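Local coordinates for uncharacterized protein YLR132C (Kluyveromyces marxianus, PDB 6PFQ) that probably acts as a U6 snRNA phosphodiesterase, a Usb1-type exoribonuclease of the 2H phosphodiesterase superfamily, at residues Leu12-Met26 against Leu193-Ala207. Residues are numbered along the deposited sequence; the frame is centred on the assembly and turned at random.
Sequences LFLELRLDSKQQQIM and LLRANLQFRCHELKA
Phe13 and Lys206 form a hydrogen-bonded antiparallel pair in the 2H phosphodiesterase fold, whose two lobes are bridged here by both segments. Phe13 N gives to Lys206 O and Lys206 N to Phe13 O, each at 2.9 Å, joining strand 12-16 to strand 204-207. Lys206 CB also lies over one face of the Phe13 ring, 3.4 Å from CZ. That ring sits about 4 Å, side chain to side chain, from His60, a residue that binds UMP in another crystal structure of this protein. Farther along, where the strands splay apart, a water accepts a hydrogen bond from Glu15 N and donates one to Glu204 O.

Apolar packing fills the middle and the far end. Leu16 CB stands over the centre of the Phe200 ring, 3.9 Å from its centroid, while Leu16 CD2 reaches Cys202 SG. The N-to-C directions of helices 20-26 and 193-197 lie 163° apart, nearly antiparallel. Between them Met26, bent at chi2 (-45°) and again at chi3, sets SD 3.6 Å from Leu194 CD1. Ile25 CD1 presses on the Asn197 amide.

A second direct polar link is made by Gln22. Its NE2 bonds weakly to Gln199 O but almost straight (172°) to Asn197 O, 2.9 Å away and in the amide plane, and lies over the Phe200 face opposite Leu16 CB. OE1 accepts from Asp19 N on an in-plane lone pair. An alanine in place of Gln22 would probably leave Asp19 N and Asn197 O without these partners and uncover that Phe200 face. Completing a capping box at the helix start, Gln22 N gives a nearly straight 2.7 Å bond to Asp19 OD1.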
loop_
_atom_site.group_PDB
_atom_site.type_symbol
_atom_site.label_atom_id
_atom_site.label_comp_id
_atom_site.label_asym_id
_atom_site.label_seq_id
_atom_site.Cartn_x
_atom_site.Cartn_y
_atom_site.Cartn_z
ATOM N N LEU A 12 -1.103 7.061 -8.416
ATOM C CA LEU A 12 -1.184 8.046 -7.342
ATOM C C LEU A 12 -0.994 7.365 -5.996
ATOM O O LEU A 12 -1.501 6.264 -5.788
ATOM C CB LEU A 12 -2.545 8.735 -7.340
ATOM C CG LEU A 12 -2.562 9.730 -8.499
ATOM C CD1 LEU A 12 -3.985 9.920 -9.034
ATOM C CD2 LEU A 12 -1.938 11.039 -8.035
ATOM N N PHE A 13 -0.296 8.025 -5.069
ATOM C CA PHE A 13 -0.072 7.413 -3.761
ATOM C C PHE A 13 0.271 8.490 -2.738
ATOM O O PHE A 13 0.515 9.642 -3.083
ATOM C CB PHE A 13 1.054 6.369 -3.800
ATOM C CG PHE A 13 2.382 6.909 -4.308
ATOM C CD1 PHE A 13 2.614 7.064 -5.671
ATOM C CD2 PHE A 13 3.418 7.199 -3.416
ATOM C CE1 PHE A 13 3.864 7.533 -6.136
ATOM C CE2 PHE A 13 4.650 7.655 -3.867
ATOM C CZ PHE A 13 4.878 7.805 -5.209
ATOM N N LEU A 14 0.189 8.100 -1.459
ATOM C CA LEU A 14 0.671 8.866 -0.307
ATOM C C LEU A 14 1.991 8.263 0.139
ATOM O O LEU A 14 2.157 7.039 0.133
ATOM C CB LEU A 14 -0.303 8.803 0.892
ATOM C CG LEU A 14 -1.743 9.258 0.760
ATOM C CD1 LEU A 14 -2.434 9.207 2.075
ATOM C CD2 LEU A 14 -1.747 10.706 0.255
ATOM N N GLU A 15 2.924 9.104 0.542
ATOM C CA GLU A 15 4.227 8.648 1.022
ATOM C C GLU A 15 4.308 8.870 2.528
ATOM O O GLU A 15 3.960 9.957 3.011
ATOM C CB GLU A 15 5.337 9.412 0.293
ATOM C CG GLU A 15 6.703 9.130 0.772
ATOM C CD GLU A 15 7.715 9.996 0.035
ATOM O OE1 GLU A 15 8.111 9.607 -1.082
ATOM O OE2 GLU A 15 8.059 11.065 0.570
ATOM N N LEU A 16 4.741 7.838 3.262
ATOM C CA LEU A 16 4.772 7.819 4.731
ATOM C C LEU A 16 6.215 7.627 5.191
ATOM O O LEU A 16 6.759 6.519 5.120
ATOM C CB LEU A 16 3.892 6.694 5.307
ATOM C CG LEU A 16 2.504 6.542 4.691
ATOM C CD1 LEU A 16 1.830 5.325 5.336
ATOM C CD2 LEU A 16 1.675 7.823 4.957
ATOM N N ARG A 17 6.847 8.698 5.652
ATOM C CA ARG A 17 8.206 8.598 6.163
ATOM C C ARG A 17 8.139 8.308 7.653
ATOM O O ARG A 17 7.480 9.041 8.393
ATOM C CB ARG A 17 8.989 9.873 5.856
ATOM C CG ARG A 17 9.142 10.122 4.331
ATOM C CD ARG A 17 9.760 11.499 4.021
ATOM N NE ARG A 17 10.903 11.725 4.897
ATOM C CZ ARG A 17 12.152 11.389 4.573
ATOM N NH1 ARG A 17 12.408 10.825 3.396
ATOM N NH2 ARG A 17 13.135 11.601 5.426
ATOM N N LEU A 18 8.761 7.205 8.073
ATOM C CA LEU A 18 8.730 6.776 9.470
ATOM C C LEU A 18 9.801 7.482 10.277
ATOM O O LEU A 18 10.930 7.669 9.812
ATOM C CB LEU A 18 8.947 5.258 9.591
ATOM C CG LEU A 18 7.754 4.326 9.352
ATOM C CD1 LEU A 18 7.172 4.497 7.958
ATOM C CD2 LEU A 18 8.185 2.904 9.618
ATOM N N ASP A 19 9.449 7.866 11.486
ATOM C CA ASP A 19 10.457 8.399 12.378
ATOM C C ASP A 19 11.160 7.250 13.072
ATOM O O ASP A 19 10.827 6.079 12.891
ATOM C CB ASP A 19 9.848 9.375 13.388
ATOM C CG ASP A 19 8.883 8.714 14.356
ATOM O OD1 ASP A 19 8.916 7.497 14.592
ATOM O OD2 ASP A 19 8.074 9.444 14.932
ATOM N N SER A 20 12.153 7.602 13.891
ATOM C CA SER A 20 12.966 6.592 14.556
ATOM C C SER A 20 12.124 5.639 15.398
ATOM O O SER A 20 12.332 4.417 15.355
ATOM C CB SER A 20 14.018 7.287 15.421
ATOM O OG SER A 20 14.737 6.320 16.126
ATOM N N LYS A 21 11.167 6.169 16.170
ATOM C CA LYS A 21 10.359 5.292 17.013
ATOM C C LYS A 21 9.507 4.340 16.169
ATOM O O LYS A 21 9.390 3.155 16.488
ATOM C CB LYS A 21 9.450 6.095 17.935
ATOM C CG LYS A 21 8.566 5.184 18.775
ATOM C CD LYS A 21 7.832 5.905 19.899
ATOM C CE LYS A 21 7.405 4.915 20.980
ATOM N NZ LYS A 21 8.476 3.913 21.308
ATOM N N GLN A 22 8.909 4.848 15.101
ATOM C CA GLN A 22 8.096 3.990 14.242
ATOM C C GLN A 22 8.955 2.906 13.585
ATOM O O GLN A 22 8.522 1.758 13.417
ATOM C CB GLN A 22 7.410 4.868 13.204
ATOM C CG GLN A 22 6.405 5.832 13.840
ATOM C CD GLN A 22 5.902 6.811 12.835
ATOM O OE1 GLN A 22 6.679 7.334 12.041
ATOM N NE2 GLN A 22 4.588 7.029 12.812
ATOM N N GLN A 23 10.176 3.248 13.191
ATOM C CA GLN A 23 11.050 2.229 12.609
ATOM C C GLN A 23 11.317 1.099 13.591
ATOM O O GLN A 23 11.304 -0.080 13.206
ATOM C CB GLN A 23 12.371 2.864 12.156
ATOM C CG GLN A 23 12.206 3.880 11.040
ATOM C CD GLN A 23 13.473 4.744 10.864
ATOM O OE1 GLN A 23 14.549 4.394 11.357
ATOM N NE2 GLN A 23 13.332 5.884 10.188
ATOM N N GLN A 24 11.561 1.445 14.870
ATOM C CA GLN A 24 11.887 0.437 15.881
ATOM C C GLN A 24 10.687 -0.425 16.207
ATOM O O GLN A 24 10.833 -1.627 16.485
ATOM C CB GLN A 24 12.380 1.107 17.168
ATOM C CG GLN A 24 13.545 2.031 16.974
ATOM C CD GLN A 24 13.931 2.733 18.264
ATOM O OE1 GLN A 24 13.514 2.330 19.354
ATOM N NE2 GLN A 24 14.720 3.789 18.145
ATOM N N ILE A 25 9.496 0.189 16.243
ATOM C CA ILE A 25 8.275 -0.592 16.421
ATOM C C ILE A 25 8.106 -1.560 15.254
ATOM O O ILE A 25 7.802 -2.743 15.439
ATOM C CB ILE A 25 7.077 0.360 16.599
ATOM C CG1 ILE A 25 7.204 1.003 17.993
ATOM C CG2 ILE A 25 5.725 -0.369 16.466
ATOM C CD1 ILE A 25 6.213 2.046 18.240
ATOM N N MET A 26 8.350 -1.101 14.039
ATOM C CA MET A 26 8.135 -2.035 12.932
ATOM C C MET A 26 9.180 -3.154 12.937
ATOM O O MET A 26 8.850 -4.304 12.623
ATOM C CB MET A 26 8.136 -1.288 11.592
ATOM C CG MET A 26 6.862 -0.410 11.372
ATOM S SD MET A 26 5.297 -1.290 11.821
ATOM C CE MET A 26 5.500 -2.792 10.783
ATOM N N LEU A 193 0.155 -1.990 19.515
ATOM C CA LEU A 193 1.329 -1.126 19.497
ATOM C C LEU A 193 1.532 -0.511 18.113
ATOM O O LEU A 193 1.865 0.672 17.983
ATOM C CB LEU A 193 2.558 -1.944 19.914
ATOM C CG LEU A 193 3.919 -1.257 19.792
ATOM C CD1 LEU A 193 4.106 -0.251 20.977
ATOM C CD2 LEU A 193 5.052 -2.283 19.763
ATOM N N LEU A 194 1.375 -1.317 17.057
ATOM C CA LEU A 194 1.545 -0.764 15.719
ATOM C C LEU A 194 0.492 0.305 15.455
ATOM O O LEU A 194 0.824 1.427 15.034
ATOM C CB LEU A 194 1.476 -1.894 14.683
ATOM C CG LEU A 194 1.613 -1.503 13.217
ATOM C CD1 LEU A 194 2.063 -2.734 12.424
ATOM C CD2 LEU A 194 0.257 -1.020 12.655
ATOM N N ARG A 195 -0.793 -0.025 15.680
ATOM C CA ARG A 195 -1.845 0.949 15.350
ATOM C C ARG A 195 -1.695 2.231 16.173
ATOM O O ARG A 195 -2.003 3.320 15.686
ATOM C CB ARG A 195 -3.242 0.357 15.585
ATOM C CG ARG A 195 -3.569 -0.831 14.626
ATOM C CD ARG A 195 -5.029 -1.286 14.756
ATOM N NE ARG A 195 -5.306 -1.743 16.106
ATOM C CZ ARG A 195 -5.465 -3.009 16.490
ATOM N NH1 ARG A 195 -5.404 -3.992 15.625
ATOM N NH2 ARG A 195 -5.690 -3.285 17.770
ATOM N N ALA A 196 -1.222 2.132 17.416
ATOM C CA ALA A 196 -1.121 3.355 18.208
ATOM C C ALA A 196 -0.023 4.268 17.673
ATOM O O ALA A 196 -0.094 5.490 17.826
ATOM C CB ALA A 196 -0.875 3.011 19.689
ATOM N N ASN A 197 0.995 3.709 17.032
ATOM C CA ASN A 197 2.177 4.493 16.701
ATOM C C ASN A 197 2.372 4.786 15.218
ATOM O O ASN A 197 3.086 5.743 14.883
ATOM C CB ASN A 197 3.411 3.759 17.206
ATOM C CG ASN A 197 3.551 3.876 18.688
ATOM O OD1 ASN A 197 4.063 4.876 19.169
ATOM N ND2 ASN A 197 3.054 2.880 19.429
ATOM N N LEU A 198 1.815 3.961 14.333
ATOM C CA LEU A 198 2.012 4.115 12.889
ATOM C C LEU A 198 0.887 5.000 12.353
ATOM O O LEU A 198 -0.076 4.562 11.702
ATOM C CB LEU A 198 2.080 2.739 12.202
ATOM C CG LEU A 198 3.505 2.110 12.130
ATOM C CD1 LEU A 198 4.428 2.943 11.217
ATOM C CD2 LEU A 198 4.148 1.919 13.517
ATOM N N GLN A 199 0.979 6.276 12.725
ATOM C CA GLN A 199 0.038 7.288 12.280
ATOM C C GLN A 199 0.817 8.448 11.666
ATOM O O GLN A 199 1.954 8.727 12.063
ATOM C CB GLN A 199 -0.852 7.793 13.424
ATOM C CG GLN A 199 -1.458 6.639 14.219
ATOM C CD GLN A 199 -2.565 7.078 15.147
ATOM O OE1 GLN A 199 -3.047 8.208 15.062
ATOM N NE2 GLN A 199 -2.986 6.173 16.040
ATOM N N PHE A 200 0.195 9.090 10.676
ATOM C CA PHE A 200 0.847 10.081 9.834
ATOM C C PHE A 200 -0.160 11.163 9.444
ATOM O O PHE A 200 -1.374 10.941 9.420
ATOM C CB PHE A 200 1.436 9.440 8.559
ATOM C CG PHE A 200 2.312 8.252 8.823
ATOM C CD1 PHE A 200 1.767 6.983 8.925
ATOM C CD2 PHE A 200 3.682 8.400 8.951
ATOM C CE1 PHE A 200 2.566 5.879 9.178
ATOM C CE2 PHE A 200 4.489 7.294 9.212
ATOM C CZ PHE A 200 3.926 6.039 9.325
ATOM N N ARG A 201 0.355 12.338 9.091
ATOM C CA ARG A 201 -0.462 13.357 8.438
ATOM C C ARG A 201 0.237 13.751 7.151
ATOM O O ARG A 201 1.408 14.145 7.184
ATOM C CB ARG A 201 -0.663 14.588 9.320
ATOM C CG ARG A 201 -1.613 15.629 8.706
ATOM C CD ARG A 201 -2.134 16.646 9.742
ATOM N NE ARG A 201 -3.106 16.064 10.661
ATOM C CZ ARG A 201 -4.387 15.822 10.365
ATOM N NH1 ARG A 201 -4.886 16.099 9.157
ATOM N NH2 ARG A 201 -5.171 15.285 11.282
ATOM N N CYS A 202 -0.449 13.603 6.017
ATOM C CA CYS A 202 0.168 13.869 4.716
ATOM C C CYS A 202 -0.318 15.221 4.221
ATOM O O CYS A 202 -1.518 15.469 4.226
ATOM C CB CYS A 202 -0.191 12.777 3.699
ATOM S SG CYS A 202 0.399 11.175 4.273
ATOM N N HIS A 203 0.610 16.095 3.796
ATOM C CA HIS A 203 0.226 17.404 3.264
ATOM C C HIS A 203 0.311 17.473 1.734
ATOM O O HIS A 203 0.121 18.547 1.152
ATOM C CB HIS A 203 1.080 18.505 3.904
ATOM C CG HIS A 203 0.846 18.660 5.381
ATOM N ND1 HIS A 203 1.495 17.888 6.323
ATOM C CD2 HIS A 203 0.026 19.485 6.074
ATOM C CE1 HIS A 203 1.089 18.235 7.533
ATOM N NE2 HIS A 203 0.192 19.198 7.409
ATOM N N GLU A 204 0.544 16.342 1.079
ATOM C CA GLU A 204 0.668 16.261 -0.364
ATOM C C GLU A 204 0.438 14.811 -0.758
ATOM O O GLU A 204 0.589 13.908 0.059
ATOM C CB GLU A 204 2.054 16.704 -0.814
ATOM C CG GLU A 204 3.140 15.810 -0.209
ATOM C CD GLU A 204 4.507 16.454 -0.235
ATOM O OE1 GLU A 204 4.564 17.691 -0.383
ATOM O OE2 GLU A 204 5.515 15.723 -0.137
ATOM N N LEU A 205 0.039 14.610 -2.005
ATOM C CA LEU A 205 0.068 13.328 -2.693
ATOM C C LEU A 205 1.301 13.285 -3.589
ATOM O O LEU A 205 1.935 14.309 -3.865
ATOM C CB LEU A 205 -1.172 13.117 -3.579
ATOM C CG LEU A 205 -2.617 13.373 -3.140
ATOM C CD1 LEU A 205 -3.562 12.494 -3.928
ATOM C CD2 LEU A 205 -2.810 13.185 -1.669
ATOM N N LYS A 206 1.606 12.087 -4.075
ATOM C CA LYS A 206 2.622 11.862 -5.092
ATOM C C LYS A 206 1.977 11.194 -6.293
ATOM O O LYS A 206 1.028 10.426 -6.146
ATOM C CB LYS A 206 3.702 10.940 -4.574
ATOM C CG LYS A 206 4.342 11.404 -3.288
ATOM C CD LYS A 206 5.403 12.426 -3.544
ATOM C CE LYS A 206 6.099 12.753 -2.234
ATOM N NZ LYS A 206 7.249 13.625 -2.439
ATOM N N ALA A 207 2.536 11.419 -7.472
ATOM C CA ALA A 207 2.127 10.670 -8.656
ATOM C C ALA A 207 3.380 10.202 -9.372
ATOM O O ALA A 207 4.283 11.005 -9.620
ATOM C CB ALA A 207 1.270 11.515 -9.594
HETATM O O HOH W 1 2.555 11.848 0.213
#